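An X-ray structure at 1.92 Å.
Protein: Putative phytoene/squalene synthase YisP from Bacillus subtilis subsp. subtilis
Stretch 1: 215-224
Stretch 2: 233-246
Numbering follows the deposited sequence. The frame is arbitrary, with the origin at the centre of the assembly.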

# COMPACT_ATOMS: atom_id res chain seq x y z
N TYR A 215 -8.26 -3.10 9.66
CA TYR A 215 -7.27 -2.04 9.64
C TYR A 215 -7.82 -0.82 8.90
O TYR A 215 -7.64 0.31 9.34
CB TYR A 215 -5.98 -2.51 8.96
CG TYR A 215 -5.13 -3.43 9.82
CD1 TYR A 215 -4.42 -2.94 10.91
CD2 TYR A 215 -5.03 -4.78 9.53
CE1 TYR A 215 -3.62 -3.78 11.69
CE2 TYR A 215 -4.25 -5.63 10.30
CZ TYR A 215 -3.54 -5.13 11.37
OH TYR A 215 -2.75 -5.97 12.11
N LEU A 216 -8.51 -1.06 7.79
CA LEU A 216 -9.10 0.03 7.00
C LEU A 216 -10.11 0.82 7.84
O LEU A 216 -10.05 2.04 7.90
CB LEU A 216 -9.79 -0.53 5.75
CG LEU A 216 -8.89 -1.15 4.66
CD1 LEU A 216 -9.75 -1.83 3.61
CD2 LEU A 216 -8.01 -0.08 4.03
N GLU A 217 -11.04 0.10 8.48
CA GLU A 217 -12.07 0.72 9.31
C GLU A 217 -11.43 1.58 10.41
O GLU A 217 -11.96 2.62 10.80
CB GLU A 217 -12.95 -0.37 9.93
CG GLU A 217 -14.19 0.14 10.66
CD GLU A 217 -15.02 1.11 9.82
OE1 GLU A 217 -15.13 0.90 8.59
OE2 GLU A 217 -15.56 2.08 10.39
N GLU A 218 -10.28 1.13 10.88
CA GLU A 218 -9.52 1.81 11.92
C GLU A 218 -9.08 3.19 11.43
O GLU A 218 -9.13 4.18 12.17
CB GLU A 218 -8.30 0.96 12.26
CG GLU A 218 -7.57 1.31 13.53
CD GLU A 218 -6.70 0.16 13.97
OE1 GLU A 218 -5.46 0.30 13.94
OE2 GLU A 218 -7.26 -0.89 14.34
N CYS A 219 -8.63 3.25 10.19
CA CYS A 219 -8.19 4.52 9.61
C CYS A 219 -9.42 5.36 9.28
O CYS A 219 -9.39 6.58 9.36
CB CYS A 219 -7.38 4.28 8.34
SG CYS A 219 -6.80 5.80 7.55
N GLN A 220 -10.50 4.68 8.92
CA GLN A 220 -11.75 5.34 8.59
C GLN A 220 -12.25 6.12 9.80
O GLN A 220 -12.72 7.25 9.68
CB GLN A 220 -12.80 4.30 8.17
CG GLN A 220 -14.17 4.88 7.82
CD GLN A 220 -14.17 5.66 6.52
OE1 GLN A 220 -13.69 5.18 5.49
NE2 GLN A 220 -14.73 6.88 6.56
N ASP A 221 -12.14 5.51 10.98
CA ASP A 221 -12.59 6.16 12.21
C ASP A 221 -11.78 7.42 12.53
O ASP A 221 -12.29 8.35 13.16
CB ASP A 221 -12.49 5.20 13.41
CG ASP A 221 -13.41 4.00 13.29
OD1 ASP A 221 -14.50 4.13 12.70
OD2 ASP A 221 -13.03 2.93 13.82
N ALA A 222 -10.52 7.45 12.10
CA ALA A 222 -9.65 8.59 12.36
C ALA A 222 -9.61 9.59 11.21
O ALA A 222 -8.88 10.58 11.26
CB ALA A 222 -8.24 8.11 12.68
N LEU A 223 -10.41 9.33 10.17
CA LEU A 223 -10.45 10.19 9.00
C LEU A 223 -10.72 11.68 9.29
O LEU A 223 -10.08 12.55 8.71
CB LEU A 223 -11.50 9.66 8.01
CG LEU A 223 -11.65 10.42 6.69
CD1 LEU A 223 -10.32 10.46 5.96
CD2 LEU A 223 -12.72 9.75 5.83
N PRO A 224 -11.68 11.98 10.19
CA PRO A 224 -11.99 13.38 10.50
C PRO A 224 -10.84 14.14 11.18
O PRO A 224 -10.83 15.37 11.20
CB PRO A 224 -13.21 13.28 11.42
CG PRO A 224 -13.85 11.98 11.00
CD PRO A 224 -12.65 11.08 10.83
N THR A 233 -7.32 12.59 0.22
CA THR A 233 -6.32 11.60 -0.17
C THR A 233 -6.49 10.32 0.65
O THR A 233 -6.43 9.22 0.11
CB THR A 233 -4.88 12.15 0.01
OG1 THR A 233 -4.61 13.09 -1.03
CG2 THR A 233 -3.84 11.03 -0.04
N VAL A 234 -6.71 10.46 1.95
CA VAL A 234 -6.90 9.30 2.82
C VAL A 234 -8.23 8.62 2.49
O VAL A 234 -8.30 7.40 2.38
CB VAL A 234 -6.89 9.69 4.32
CG1 VAL A 234 -7.21 8.47 5.17
CG2 VAL A 234 -5.52 10.24 4.70
N LYS A 235 -9.27 9.43 2.32
CA LYS A 235 -10.60 8.92 1.98
C LYS A 235 -10.55 8.16 0.66
O LYS A 235 -11.13 7.08 0.52
CB LYS A 235 -11.59 10.09 1.88
CG LYS A 235 -13.04 9.68 1.65
CD LYS A 235 -13.95 10.91 1.60
CE LYS A 235 -15.41 10.52 1.43
NZ LYS A 235 -16.30 11.72 1.39
N ALA A 236 -9.85 8.72 -0.32
CA ALA A 236 -9.72 8.07 -1.62
C ALA A 236 -9.03 6.71 -1.47
O ALA A 236 -9.50 5.70 -2.01
CB ALA A 236 -8.92 8.96 -2.57
N ALA A 237 -7.93 6.69 -0.74
CA ALA A 237 -7.18 5.46 -0.52
C ALA A 237 -8.07 4.39 0.12
O ALA A 237 -8.05 3.23 -0.28
CB ALA A 237 -5.96 5.73 0.37
N LEU A 238 -8.85 4.81 1.12
CA LEU A 238 -9.76 3.90 1.80
C LEU A 238 -10.80 3.33 0.84
O LEU A 238 -10.98 2.12 0.76
CB LEU A 238 -10.46 4.64 2.95
CG LEU A 238 -9.58 4.94 4.17
CD1 LEU A 238 -10.34 5.83 5.15
CD2 LEU A 238 -9.18 3.63 4.83
N HIS A 239 -11.49 4.22 0.12
CA HIS A 239 -12.52 3.80 -0.83
C HIS A 239 -11.99 2.89 -1.93
O HIS A 239 -12.63 1.90 -2.29
CB HIS A 239 -13.18 5.03 -1.46
CG HIS A 239 -14.23 5.66 -0.61
ND1 HIS A 239 -14.02 6.01 0.70
CD2 HIS A 239 -15.51 6.00 -0.89
CE1 HIS A 239 -15.12 6.54 1.20
NE2 HIS A 239 -16.05 6.55 0.25
N LEU A 240 -10.83 3.25 -2.48
CA LEU A 240 -10.23 2.48 -3.56
C LEU A 240 -9.86 1.06 -3.18
O LEU A 240 -10.12 0.12 -3.94
CB LEU A 240 -8.99 3.20 -4.09
CG LEU A 240 -9.25 4.52 -4.84
CD1 LEU A 240 -7.93 5.23 -5.13
CD2 LEU A 240 -10.01 4.23 -6.13
N HIS A 241 -9.26 0.89 -2.01
CA HIS A 241 -8.84 -0.44 -1.57
C HIS A 241 -9.99 -1.30 -1.09
O HIS A 241 -9.94 -2.52 -1.19
CB HIS A 241 -7.71 -0.30 -0.56
CG HIS A 241 -6.47 0.27 -1.16
ND1 HIS A 241 -5.62 -0.48 -1.95
CD2 HIS A 241 -6.02 1.55 -1.24
CE1 HIS A 241 -4.71 0.31 -2.49
NE2 HIS A 241 -4.93 1.54 -2.08
N ARG A 242 -11.05 -0.67 -0.58
CA ARG A 242 -12.22 -1.45 -0.19
C ARG A 242 -12.84 -1.95 -1.49
O ARG A 242 -13.27 -3.10 -1.59
CB ARG A 242 -13.24 -0.58 0.56
CG ARG A 242 -13.03 -0.54 2.05
CD ARG A 242 -14.27 -0.01 2.77
NE ARG A 242 -14.10 -0.05 4.22
CZ ARG A 242 -13.72 0.99 4.97
NH1 ARG A 242 -13.48 2.17 4.40
NH2 ARG A 242 -13.60 0.85 6.28
N ALA A 243 -12.88 -1.08 -2.49
CA ALA A 243 -13.44 -1.41 -3.79
C ALA A 243 -12.67 -2.55 -4.45
O ALA A 243 -13.25 -3.38 -5.15
CB ALA A 243 -13.44 -0.18 -4.70
N VAL A 244 -11.36 -2.58 -4.25
CA VAL A 244 -10.54 -3.64 -4.81
C VAL A 244 -10.99 -5.00 -4.26
O VAL A 244 -11.17 -5.96 -5.01
CB VAL A 244 -9.03 -3.43 -4.49
CG1 VAL A 244 -8.23 -4.68 -4.88
CG2 VAL A 244 -8.50 -2.22 -5.24
N LEU A 245 -11.18 -5.06 -2.94
CA LEU A 245 -11.63 -6.29 -2.30
C LEU A 245 -13.01 -6.70 -2.82
O LEU A 245 -13.28 -7.89 -3.03
CB LEU A 245 -11.68 -6.11 -0.78
CG LEU A 245 -10.32 -5.91 -0.11
CD1 LEU A 245 -10.50 -5.54 1.35
CD2 LEU A 245 -9.50 -7.20 -0.24
N GLU A 246 -13.88 -5.72 -3.02
CA GLU A 246 -15.22 -6.03 -3.53
C GLU A 246 -15.15 -6.56 -4.97
O GLU A 246 -15.89 -7.48 -5.32
CB GLU A 246 -16.10 -4.78 -3.45
CG GLU A 246 -16.34 -4.29 -2.03
CD GLU A 246 -17.20 -5.25 -1.20
OE1 GLU A 246 -16.82 -6.43 -1.04
OE2 GLU A 246 -18.26 -4.81 -0.69

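Two helices that run in nearly opposite directions often divide their interface into an apolar seam and a polar margin, and this pair from the putative phytoene/squalene synthase YisP illustrates the arrangement with a small set of residues. The helix 215-221 and the helix 233-246 have axes that approach to 10.4 Å, with an angle of 155° between their N-to-C directions. Because the helices run in nearly opposite directions, the early residues of the first stretch face the later residues of the second: Leu216 lies level with Leu238, their CA atoms 6.5 Å apart, while Leu223, beyond the helix in a 3-10 segment, comes level with Lys235. Together the two stretches bury 533 Å² of surface.

Leu216 carries the largest share. Its CA-to-CB bond points toward the other helix, as does that of Leu238, and the two side chains adopt the same m,t rotamer, meeting at 4.0 Å between Leu216 CD2 and Leu238 CD2. The other methyl, Leu216 CD1, lies 4.4 Å from Leu245 CD1, two turns further along the second helix. Leu238, the second-ranking residue, also reaches the next turn of the first helix, with Leu238 CD2 4.0 Å from Cys219 CB. The seam continues through Val234, whose CG1 packs against Cys219 SG at 3.6 Å and Leu223 CD1 at 3.8 Å. Such contacts have little directionality; their value lies in withdrawing hydrocarbon and sulfur from water, and the helical spacing of Val234, Leu238 and Leu245 keeps them on the side that faces the first stretch.

Arg242 shows how a long polar side chain can join both parts of such an interface. Its CA-to-CB bond points sideways, but the chain extends back so that its end comes nearer to the first helix. The aliphatic portion contributes to the apolar packing, with Arg242 CG 3.9 Å from Leu216 CD1, and Leu216 CB lies over one face of the guanidinium. The charged end then finds two partners one helical turn apart. Arg242 NH2 forms a salt bridge with Glu217 OE1 at 2.8 Å, joining opposite charges, and Arg242 NH1 donates a hydrogen bond to Gln220 OE1 at 3.2 Å, the amide oxygen lying at the guanidinium edge, near its plane, where the N-H groups point. Gln220 OE1 is also 3.4 Å from Leu238 CD1, so the polar margin directly abuts the leucine seam.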